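Local coordinates for DUF5012 domain-containing protein (Bacteroides thetaiotaomicron, PDB 5FQ8), which is an uncharacterised lipoprotein found in complex with a SusCD outer-membrane nutrient importer, where it probably assists the uptake of peptides, at residues G105-P111 / Q203-I209; V114-E120 / G138-R144; D177-T183 / W196-G202. One frame throughout, in Å; residues are numbered along the deposited sequence.

All three contacts lie in the C-terminal part of an all-beta chain. Strand 106-110 comes first and waits almost to the C terminus for its partner in contact 1, strand 204-211, so this contact closes the longest loop, with 91 residues between its segments. Contact 2 (114-120 with 138-144) is nested inside that loop and closes first; contact 3 (177-183 with 196-202) is nested there too, in series after contact 2. Strands 115-116, 106-110, 204-211, 193-200 and 181-188 are successive neighbours in one antiparallel sheet. Phe-206 links the sites: its ring meets Trp-140 of contact 2, and its N lies 3.0 Å from Val-198 O of contact 3.

Contact 1. Residues G105-P111 / Q203-I209; sequences GSKRTAP and QLSFDII
Strand 106-110 runs antiparallel to strand 204-206, their short axes 4.7 Å apart at 153°, with CA atoms nearest for Ser-106/Ile-208 (4.2 Å), Arg-108/Phe-206 (4.4 Å) and Ala-110/Leu-204 (4.8 Å). At the start, Ser-106, chi1 m, accepts a hydrogen bond at OG from Ile-209 N (3.2 Å). Lys-107 is gripped twice by Asp-207: its N gives a very short bond to Asp-207 OD1 (2.5 Å), for which Asp-207 takes chi1 p, and its O receives Asp-207 N (3.0 Å). Arg-108 directs its CB away from the partner, yet its extended side chain brings NH2 to 3.7 Å from Leu-204 CD2, a methyl that lies over one face of the guanidinium. Thr-109, chi1 m, turns OG1 back onto Arg-108 O (2.6 Å), while its CB comes within 3.1 Å of Ser-205 OG. Ala-110 O lies 3.4 Å from Leu-204 CA in a nearly linear CA-H...O contact (170°), and a cis peptide then leads into Pro-111. Such pairing characterises an irregular antiparallel sheet: regular cross-strand amide bonding is sparse, and side-chain oxygens of Ser-106 and Asp-207 take over as acceptors for main-chain NH groups.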
loop_
_atom_site.group_PDB
_atom_site.type_symbol
_atom_site.label_atom_id
_atom_site.label_comp_id
_atom_site.label_asym_id
_atom_site.label_seq_id
_atom_site.Cartn_x
_atom_site.Cartn_y
_atom_site.Cartn_z
ATOM N N GLY G 105 5.591 -12.498 61.362
ATOM C CA GLY G 105 4.287 -11.922 61.622
ATOM C C GLY G 105 4.273 -10.448 61.965
ATOM O O GLY G 105 4.017 -10.080 63.113
ATOM N N SER G 106 4.528 -9.590 60.984
ATOM C CA SER G 106 4.453 -8.150 61.178
ATOM C C SER G 106 3.473 -7.557 60.180
ATOM O O SER G 106 3.550 -7.838 58.978
ATOM C CB SER G 106 5.826 -7.500 61.038
ATOM O OG SER G 106 6.746 -8.114 61.927
ATOM N N LYS G 107 2.568 -6.724 60.685
ATOM C CA LYS G 107 1.402 -6.305 59.929
ATOM C C LYS G 107 0.970 -4.921 60.388
ATOM O O LYS G 107 1.408 -4.417 61.425
ATOM C CB LYS G 107 0.259 -7.302 60.115
ATOM C CG LYS G 107 -0.372 -7.806 58.840
ATOM C CD LYS G 107 -1.102 -9.115 59.087
ATOM C CE LYS G 107 -0.139 -10.194 59.553
ATOM N NZ LYS G 107 1.088 -10.216 58.708
ATOM N N ARG G 108 0.092 -4.312 59.599
ATOM C CA ARG G 108 -0.616 -3.118 60.030
ATOM C C ARG G 108 -1.606 -3.486 61.132
ATOM O O ARG G 108 -1.662 -4.624 61.607
ATOM C CB ARG G 108 -1.341 -2.484 58.847
ATOM C CG ARG G 108 -0.894 -1.102 58.401
ATOM C CD ARG G 108 -1.545 -0.817 57.047
ATOM N NE ARG G 108 -1.549 0.587 56.660
ATOM C CZ ARG G 108 -2.553 1.417 56.913
ATOM N NH1 ARG G 108 -3.617 0.974 57.563
ATOM N NH2 ARG G 108 -2.492 2.684 56.525
ATOM N N THR G 109 -2.409 -2.510 61.543
ATOM C CA THR G 109 -3.477 -2.776 62.501
ATOM C C THR G 109 -4.588 -1.742 62.353
ATOM O O THR G 109 -5.766 -2.048 62.558
ATOM C CB THR G 109 -2.926 -2.793 63.930
ATOM O OG1 THR G 109 -1.857 -3.740 64.022
ATOM C CG2 THR G 109 -4.012 -3.177 64.925
ATOM N N ALA G 110 -4.227 -0.519 61.985
ATOM C CA ALA G 110 -5.222 0.511 61.745
ATOM C C ALA G 110 -4.753 1.446 60.645
ATOM O O ALA G 110 -3.583 1.822 60.610
ATOM C CB ALA G 110 -5.511 1.281 63.019
ATOM N N PRO G 111 -5.660 1.814 59.726
ATOM C CA PRO G 111 -7.014 1.261 59.586
ATOM C C PRO G 111 -7.075 -0.071 58.821
ATOM O O PRO G 111 -8.016 -0.830 59.032
ATOM C CB PRO G 111 -7.762 2.360 58.815
ATOM C CG PRO G 111 -6.950 3.604 59.031
ATOM C CD PRO G 111 -5.539 3.117 59.053
ATOM N N GLN G 203 -4.172 7.469 63.888
ATOM C CA GLN G 203 -5.008 6.327 63.539
ATOM C C GLN G 203 -4.202 5.224 62.861
ATOM O O GLN G 203 -4.723 4.517 61.991
ATOM C CB GLN G 203 -6.181 6.755 62.647
ATOM C CG GLN G 203 -5.786 7.359 61.307
ATOM C CD GLN G 203 -5.786 8.872 61.318
ATOM O OE1 GLN G 203 -5.261 9.502 62.236
ATOM N NE2 GLN G 203 -6.384 9.466 60.294
ATOM N N LEU G 204 -2.939 5.056 63.253
ATOM C CA LEU G 204 -2.071 4.009 62.732
ATOM C C LEU G 204 -1.482 3.208 63.885
ATOM O O LEU G 204 -1.353 3.710 65.004
ATOM C CB LEU G 204 -0.937 4.596 61.881
ATOM C CG LEU G 204 -1.125 4.596 60.365
ATOM C CD1 LEU G 204 -0.248 5.644 59.741
ATOM C CD2 LEU G 204 -0.787 3.243 59.784
ATOM N N SER G 205 -1.140 1.951 63.603
ATOM C CA SER G 205 -0.393 1.109 64.531
ATOM C C SER G 205 0.002 -0.180 63.826
ATOM O O SER G 205 -0.694 -0.645 62.919
ATOM C CB SER G 205 -1.194 0.784 65.793
ATOM O OG SER G 205 -1.953 -0.389 65.603
ATOM N N PHE G 206 1.120 -0.752 64.261
ATOM C CA PHE G 206 1.687 -1.945 63.652
ATOM C C PHE G 206 1.963 -2.970 64.739
ATOM O O PHE G 206 1.891 -2.669 65.932
ATOM C CB PHE G 206 2.970 -1.616 62.883
ATOM C CG PHE G 206 2.839 -0.429 61.982
ATOM C CD1 PHE G 206 3.065 0.850 62.463
ATOM C CD2 PHE G 206 2.473 -0.587 60.659
ATOM C CE1 PHE G 206 2.934 1.944 61.641
ATOM C CE2 PHE G 206 2.340 0.503 59.833
ATOM C CZ PHE G 206 2.570 1.772 60.327
ATOM N N ASP G 207 2.289 -4.196 64.326
ATOM C CA ASP G 207 2.512 -5.292 65.269
ATOM C C ASP G 207 3.766 -6.081 64.883
ATOM O O ASP G 207 3.735 -7.261 64.557
ATOM C CB ASP G 207 1.280 -6.193 65.331
ATOM C CG ASP G 207 0.984 -6.876 64.006
ATOM O OD1 ASP G 207 1.662 -6.566 63.001
ATOM O OD2 ASP G 207 0.074 -7.730 63.977
ATOM N N ILE G 208 4.917 -5.428 64.940
ATOM C CA ILE G 208 6.104 -6.023 64.345
ATOM C C ILE G 208 6.901 -6.807 65.374
ATOM O O ILE G 208 6.642 -6.732 66.581
ATOM C CB ILE G 208 6.976 -4.948 63.672
ATOM C CG1 ILE G 208 7.878 -4.270 64.691
ATOM C CG2 ILE G 208 6.106 -3.894 63.003
ATOM C CD1 ILE G 208 8.730 -3.215 64.068
ATOM N N ILE G 209 7.876 -7.566 64.889
ATOM C CA ILE G 209 8.717 -8.400 65.734
ATOM C C ILE G 209 9.996 -8.677 64.960
ATOM O O ILE G 209 9.976 -8.817 63.733
ATOM C CB ILE G 209 7.970 -9.692 66.143
ATOM C CG1 ILE G 209 8.700 -10.411 67.272
ATOM C CG2 ILE G 209 7.780 -10.606 64.945
ATOM C CD1 ILE G 209 7.833 -11.421 67.989
#

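Contact 2. Residues V114-E120 / G138-R144; sequences VAFSGYE and GGWYDQR
This is side-chain packing of a loop against a short strand and the turn after it: segment 138-144, without regular structure, lies in the connection between strands 130-133 and 154-159, beside strand 115-116. The backbones stay well apart, the nearest CA pairs being Tyr-119/Gly-139 (6.4 Å) and Phe-116/Trp-140 (7.8 Å), so side chains fill the gap. Val-114, chi1 p, places CG1 3.3 Å from Trp-140 CH2. Phe-116 (chi1 p, chi2 -84°) meets the six-membered ring of Trp-140 (chi1 t) obliquely, centroids 5.9 Å apart and planes at 45°, with Phe-116 CD1 4.1 Å from Trp-140 CE3; Phe-116 CE2 reaches Gly-138 O at 3.6 Å. Gly-118, at phi 95°, turns the chain so that Tyr-119 (chi1 m) points toward the loop. Its ring has Arg-144 N over one face, and its OH lies 3.0 Å from Arg-144 CD. Gly-138 and Gly-139 both have positive phi; a CB on Gly-139 would clash with Gln-143 NE2. Packing thus dominates: the one hydrogen bond between the two segments, Gln-143 NE2 to Glu-120 O (3.3 Å), is weak. Around it, strand 106-110 pairs with 115-116 through Ser-106 and Phe-116, Phe-116 also touches Val-102 and Ile-208, and Trp-140 meets Phe-206 of strand 204-211.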
loop_
_atom_site.group_PDB
_atom_site.type_symbol
_atom_site.label_atom_id
_atom_site.label_comp_id
_atom_site.label_asym_id
_atom_site.label_seq_id
_atom_site.Cartn_x
_atom_site.Cartn_y
_atom_site.Cartn_z
ATOM N N VAL G 114 -1.770 -5.065 56.552
ATOM C CA VAL G 114 -0.980 -5.565 55.434
ATOM C C VAL G 114 0.270 -6.230 55.983
ATOM O O VAL G 114 0.907 -5.717 56.908
ATOM C CB VAL G 114 -0.611 -4.436 54.454
ATOM C CG1 VAL G 114 0.024 -3.313 55.209
ATOM C CG2 VAL G 114 0.326 -4.950 53.375
ATOM N N ALA G 115 0.620 -7.378 55.412
ATOM C CA ALA G 115 1.758 -8.150 55.886
ATOM C C ALA G 115 3.054 -7.646 55.265
ATOM O O ALA G 115 3.118 -7.392 54.058
ATOM C CB ALA G 115 1.565 -9.627 55.554
ATOM N N PHE G 116 4.089 -7.507 56.091
ATOM C CA PHE G 116 5.422 -7.218 55.587
ATOM C C PHE G 116 6.444 -8.001 56.397
ATOM O O PHE G 116 6.203 -8.353 57.556
ATOM C CB PHE G 116 5.742 -5.713 55.615
ATOM C CG PHE G 116 5.874 -5.127 56.996
ATOM C CD1 PHE G 116 4.755 -4.714 57.697
ATOM C CD2 PHE G 116 7.123 -4.951 57.570
ATOM C CE1 PHE G 116 4.875 -4.159 58.949
ATOM C CE2 PHE G 116 7.253 -4.397 58.823
ATOM C CZ PHE G 116 6.127 -4.001 59.517
ATOM N N SER G 117 7.585 -8.276 55.768
ATOM C CA SER G 117 8.646 -9.063 56.387
ATOM C C SER G 117 9.917 -8.930 55.558
ATOM O O SER G 117 9.891 -8.488 54.407
ATOM C CB SER G 117 8.243 -10.530 56.520
ATOM O OG SER G 117 7.247 -10.683 57.515
ATOM N N GLY G 118 11.035 -9.328 56.164
ATOM C CA GLY G 118 12.310 -9.386 55.481
ATOM C C GLY G 118 13.187 -8.163 55.639
ATOM O O GLY G 118 14.344 -8.190 55.207
ATOM N N TYR G 119 12.684 -7.104 56.254
ATOM C CA TYR G 119 13.419 -5.856 56.358
ATOM C C TYR G 119 14.362 -5.879 57.551
ATOM O O TYR G 119 14.059 -6.476 58.585
ATOM C CB TYR G 119 12.426 -4.708 56.473
ATOM C CG TYR G 119 11.527 -4.655 55.276
ATOM C CD1 TYR G 119 12.061 -4.727 54.002
ATOM C CD2 TYR G 119 10.153 -4.569 55.409
ATOM C CE1 TYR G 119 11.262 -4.685 52.890
ATOM C CE2 TYR G 119 9.339 -4.531 54.297
ATOM C CZ TYR G 119 9.901 -4.587 53.036
ATOM O OH TYR G 119 9.110 -4.552 51.908
ATOM N N GLU G 120 15.516 -5.240 57.399
ATOM C CA GLU G 120 16.529 -5.226 58.445
ATOM C C GLU G 120 16.486 -3.911 59.208
ATOM O O GLU G 120 16.201 -2.858 58.633
ATOM C CB GLU G 120 17.928 -5.452 57.860
ATOM C CG GLU G 120 18.213 -6.899 57.448
ATOM C CD GLU G 120 19.664 -7.154 57.077
ATOM O OE1 GLU G 120 20.444 -6.184 56.979
ATOM O OE2 GLU G 120 20.022 -8.333 56.882
ATOM N N GLY G 138 9.989 -1.058 61.943
ATOM C CA GLY G 138 10.412 -2.195 61.151
ATOM C C GLY G 138 10.505 -1.918 59.674
ATOM O O GLY G 138 10.450 -2.850 58.868
ATOM N N GLY G 139 10.638 -0.654 59.292
ATOM C CA GLY G 139 10.763 -0.295 57.893
ATOM C C GLY G 139 9.451 -0.252 57.143
ATOM O O GLY G 139 9.416 -0.621 55.969
ATOM N N TRP G 140 8.367 0.183 57.790
ATOM C CA TRP G 140 7.097 0.280 57.085
ATOM C C TRP G 140 7.103 1.437 56.100
ATOM O O TRP G 140 6.395 1.390 55.089
ATOM C CB TRP G 140 5.934 0.428 58.069
ATOM C CG TRP G 140 4.660 0.876 57.425
ATOM C CD1 TRP G 140 4.037 2.072 57.599
ATOM C CD2 TRP G 140 3.868 0.144 56.484
ATOM N NE1 TRP G 140 2.893 2.126 56.844
ATOM C CE2 TRP G 140 2.769 0.956 56.143
ATOM C CE3 TRP G 140 3.979 -1.121 55.900
ATOM C CZ2 TRP G 140 1.786 0.546 55.245
ATOM C CZ3 TRP G 140 3.001 -1.527 55.006
ATOM C CH2 TRP G 140 1.923 -0.692 54.685
ATOM N N TYR G 141 7.883 2.473 56.372
ATOM C CA TYR G 141 8.080 3.568 55.437
ATOM C C TYR G 141 9.487 3.607 54.876
ATOM O O TYR G 141 9.662 3.863 53.683
ATOM C CB TYR G 141 7.771 4.908 56.113
ATOM C CG TYR G 141 6.343 5.069 56.569
ATOM C CD1 TYR G 141 5.284 4.844 55.707
ATOM C CD2 TYR G 141 6.058 5.451 57.869
ATOM C CE1 TYR G 141 3.979 5.002 56.132
ATOM C CE2 TYR G 141 4.765 5.606 58.302
ATOM C CZ TYR G 141 3.725 5.380 57.433
ATOM O OH TYR G 141 2.426 5.535 57.871
ATOM N N ASP G 142 10.488 3.330 55.710
ATOM C CA ASP G 142 11.887 3.407 55.308
ATOM C C ASP G 142 12.154 2.587 54.054
ATOM O O ASP G 142 12.506 3.129 53.002
ATOM C CB ASP G 142 12.778 2.942 56.467
ATOM C CG ASP G 142 14.254 3.199 56.222
ATOM O OD1 ASP G 142 14.601 3.879 55.239
ATOM O OD2 ASP G 142 15.073 2.727 57.029
ATOM N N GLN G 143 11.983 1.272 54.150
ATOM C CA GLN G 143 12.337 0.367 53.065
ATOM C C GLN G 143 11.153 -0.452 52.569
ATOM O O GLN G 143 11.339 -1.366 51.764
ATOM C CB GLN G 143 13.461 -0.552 53.525
ATOM C CG GLN G 143 13.158 -1.190 54.851
ATOM C CD GLN G 143 14.377 -1.324 55.714
ATOM O OE1 GLN G 143 15.397 -1.858 55.285
ATOM N NE2 GLN G 143 14.288 -0.827 56.941
ATOM N N ARG G 144 9.942 -0.162 53.032
ATOM C CA ARG G 144 8.763 -0.820 52.481
ATOM C C ARG G 144 8.312 -0.108 51.219
ATOM O O ARG G 144 8.296 -0.692 50.132
ATOM C CB ARG G 144 7.633 -0.841 53.510
ATOM C CG ARG G 144 7.012 -2.200 53.697
ATOM C CD ARG G 144 6.674 -2.825 52.358
ATOM N NE ARG G 144 5.285 -2.601 51.972
ATOM C CZ ARG G 144 4.364 -3.558 51.909
ATOM N NH1 ARG G 144 4.689 -4.806 52.205
ATOM N NH2 ARG G 144 3.123 -3.272 51.545
#

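Contact 3. Residues D177-T183 / W196-G202; sequences DSMDQMT and WTVAYAG
Strands 181-183 and 196-200 run antiparallel, their short axes 5.1 Å apart at 161°. Thr-183 and Thr-197 form a hydrogen-bonded pair: Thr-183 N donates to Thr-197 O (3.2 Å, 175°), and Thr-183 O accepts both Thr-197 N (3.1 Å) and Thr-197 OG1 (2.7 Å), the latter with chi1 p. Met-182 and Val-198 follow as a non-hydrogen-bonded pair, CA atoms 4.9 Å apart; Met-182 CE packs 3.4 Å from Trp-196 CB, whose indole NE1 is satisfied by Phe-136 O. Beyond them Ala-199 N donates to Gln-181 O (3.2 Å), while Ala-199 O accepts Asp-180 N (2.7 Å, 163°) rather than the amide of Gln-181. Asp-180, chi1 m, then uses OD2 to receive Gly-202 N (2.9 Å), holding the turn where Gly-202 has positive phi. Met-179, chi1 p, sets SD 3.6 Å from Val-198 CG2. Together these bonds define a beta hairpin, strands 181-188 and 193-200, at the end away from its connecting turn.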
loop_
_atom_site.group_PDB
_atom_site.type_symbol
_atom_site.label_atom_id
_atom_site.label_comp_id
_atom_site.label_asym_id
_atom_site.label_seq_id
_atom_site.Cartn_x
_atom_site.Cartn_y
_atom_site.Cartn_z
ATOM N N ASP G 177 8.131 14.467 64.470
ATOM C CA ASP G 177 7.007 13.527 64.610
ATOM C C ASP G 177 7.462 12.428 65.553
ATOM O O ASP G 177 8.608 11.995 65.488
ATOM C CB ASP G 177 6.567 12.881 63.295
ATOM C CG ASP G 177 5.116 12.471 63.317
ATOM O OD1 ASP G 177 4.381 12.950 64.205
ATOM O OD2 ASP G 177 4.703 11.684 62.444
ATOM N N SER G 178 6.564 11.959 66.414
ATOM C CA SER G 178 6.870 10.862 67.320
ATOM C C SER G 178 5.642 9.970 67.440
ATOM O O SER G 178 4.551 10.308 66.975
ATOM C CB SER G 178 7.304 11.376 68.693
ATOM O OG SER G 178 8.084 12.550 68.576
ATOM N N MET G 179 5.826 8.820 68.080
ATOM C CA MET G 179 4.748 7.858 68.216
ATOM C C MET G 179 3.704 8.339 69.223
ATOM O O MET G 179 3.926 9.262 70.007
ATOM C CB MET G 179 5.284 6.513 68.675
ATOM C CG MET G 179 5.988 6.609 69.999
ATOM S SD MET G 179 6.378 5.017 70.709
ATOM C CE MET G 179 7.010 5.561 72.285
ATOM N N ASP G 180 2.555 7.665 69.206
ATOM C CA ASP G 180 1.481 7.943 70.159
ATOM C C ASP G 180 1.694 7.152 71.447
ATOM O O ASP G 180 1.958 7.730 72.504
ATOM C CB ASP G 180 0.122 7.637 69.525
ATOM C CG ASP G 180 -0.332 8.723 68.581
ATOM O OD1 ASP G 180 -0.073 9.907 68.870
ATOM O OD2 ASP G 180 -0.950 8.396 67.551
ATOM N N GLN G 181 1.586 5.825 71.369
ATOM C CA GLN G 181 1.720 4.966 72.539
ATOM C C GLN G 181 2.559 3.750 72.187
ATOM O O GLN G 181 2.805 3.453 71.016
ATOM C CB GLN G 181 0.354 4.521 73.069
ATOM C CG GLN G 181 -0.466 5.641 73.668
ATOM C CD GLN G 181 -1.866 5.204 74.028
ATOM O OE1 GLN G 181 -2.264 4.071 73.756
ATOM N NE2 GLN G 181 -2.625 6.103 74.643
ATOM N N MET G 182 2.990 3.032 73.224
ATOM C CA MET G 182 3.748 1.798 73.065
ATOM C C MET G 182 3.179 0.729 73.983
ATOM O O MET G 182 3.083 0.933 75.197
ATOM C CB MET G 182 5.231 2.007 73.361
ATOM C CG MET G 182 6.082 0.798 73.028
ATOM S SD MET G 182 7.583 1.210 72.122
ATOM C CE MET G 182 7.574 -0.052 70.871
ATOM N N THR G 183 2.825 -0.414 73.400
ATOM C CA THR G 183 2.152 -1.482 74.124
ATOM C C THR G 183 2.625 -2.828 73.597
ATOM O O THR G 183 3.174 -2.926 72.495
ATOM C CB THR G 183 0.629 -1.376 73.986
ATOM O OG1 THR G 183 0.307 -0.905 72.671
ATOM C CG2 THR G 183 0.058 -0.422 75.017
ATOM N N TRP G 196 6.966 -5.786 69.685
ATOM C CA TRP G 196 6.345 -4.537 70.092
ATOM C C TRP G 196 5.239 -4.202 69.111
ATOM O O TRP G 196 5.277 -4.605 67.946
ATOM C CB TRP G 196 7.357 -3.386 70.203
ATOM C CG TRP G 196 8.040 -2.945 68.926
ATOM C CD1 TRP G 196 7.493 -2.223 67.910
ATOM C CD2 TRP G 196 9.409 -3.157 68.572
ATOM N NE1 TRP G 196 8.424 -1.997 66.937
ATOM C CE2 TRP G 196 9.610 -2.565 67.316
ATOM C CE3 TRP G 196 10.476 -3.809 69.186
ATOM C CZ2 TRP G 196 10.841 -2.601 66.664
ATOM C CZ3 TRP G 196 11.694 -3.850 68.538
ATOM C CH2 TRP G 196 11.869 -3.248 67.291
ATOM N N THR G 197 4.231 -3.509 69.620
ATOM C CA THR G 197 3.237 -2.842 68.799
ATOM C C THR G 197 3.315 -1.368 69.139
ATOM O O THR G 197 3.376 -1.006 70.318
ATOM C CB THR G 197 1.828 -3.375 69.049
ATOM O OG1 THR G 197 1.483 -3.170 70.420
ATOM C CG2 THR G 197 1.747 -4.851 68.721
ATOM N N VAL G 198 3.347 -0.528 68.113
ATOM C CA VAL G 198 3.511 0.907 68.286
ATOM C C VAL G 198 2.405 1.607 67.513
ATOM O O VAL G 198 2.020 1.164 66.426
ATOM C CB VAL G 198 4.913 1.366 67.833
ATOM C CG1 VAL G 198 5.157 0.999 66.382
ATOM C CG2 VAL G 198 5.095 2.850 68.071
ATOM N N ALA G 199 1.870 2.678 68.095
ATOM C CA ALA G 199 0.763 3.429 67.519
ATOM C C ALA G 199 1.264 4.775 67.013
ATOM O O ALA G 199 1.974 5.489 67.731
ATOM C CB ALA G 199 -0.353 3.628 68.545
ATOM N N TYR G 200 0.886 5.120 65.787
ATOM C CA TYR G 200 1.413 6.280 65.087
ATOM C C TYR G 200 0.276 7.228 64.696
ATOM O O TYR G 200 -0.892 6.997 65.013
ATOM C CB TYR G 200 2.223 5.833 63.867
ATOM C CG TYR G 200 3.157 6.883 63.316
ATOM C CD1 TYR G 200 4.019 7.580 64.152
ATOM C CD2 TYR G 200 3.174 7.177 61.962
ATOM C CE1 TYR G 200 4.866 8.542 63.655
ATOM C CE2 TYR G 200 4.017 8.136 61.456
ATOM C CZ TYR G 200 4.864 8.812 62.307
ATOM O OH TYR G 200 5.710 9.772 61.809
ATOM N N ALA G 201 0.656 8.296 63.992
ATOM C CA ALA G 201 -0.151 9.457 63.622
ATOM C C ALA G 201 -1.660 9.309 63.785
ATOM O O ALA G 201 -2.404 9.307 62.799
ATOM C CB ALA G 201 0.151 9.849 62.175
ATOM N N GLY G 202 -2.123 9.200 65.025
ATOM C CA GLY G 202 -3.534 9.353 65.301
ATOM C C GLY G 202 -4.388 8.135 65.024
ATOM O O GLY G 202 -5.254 7.799 65.832
#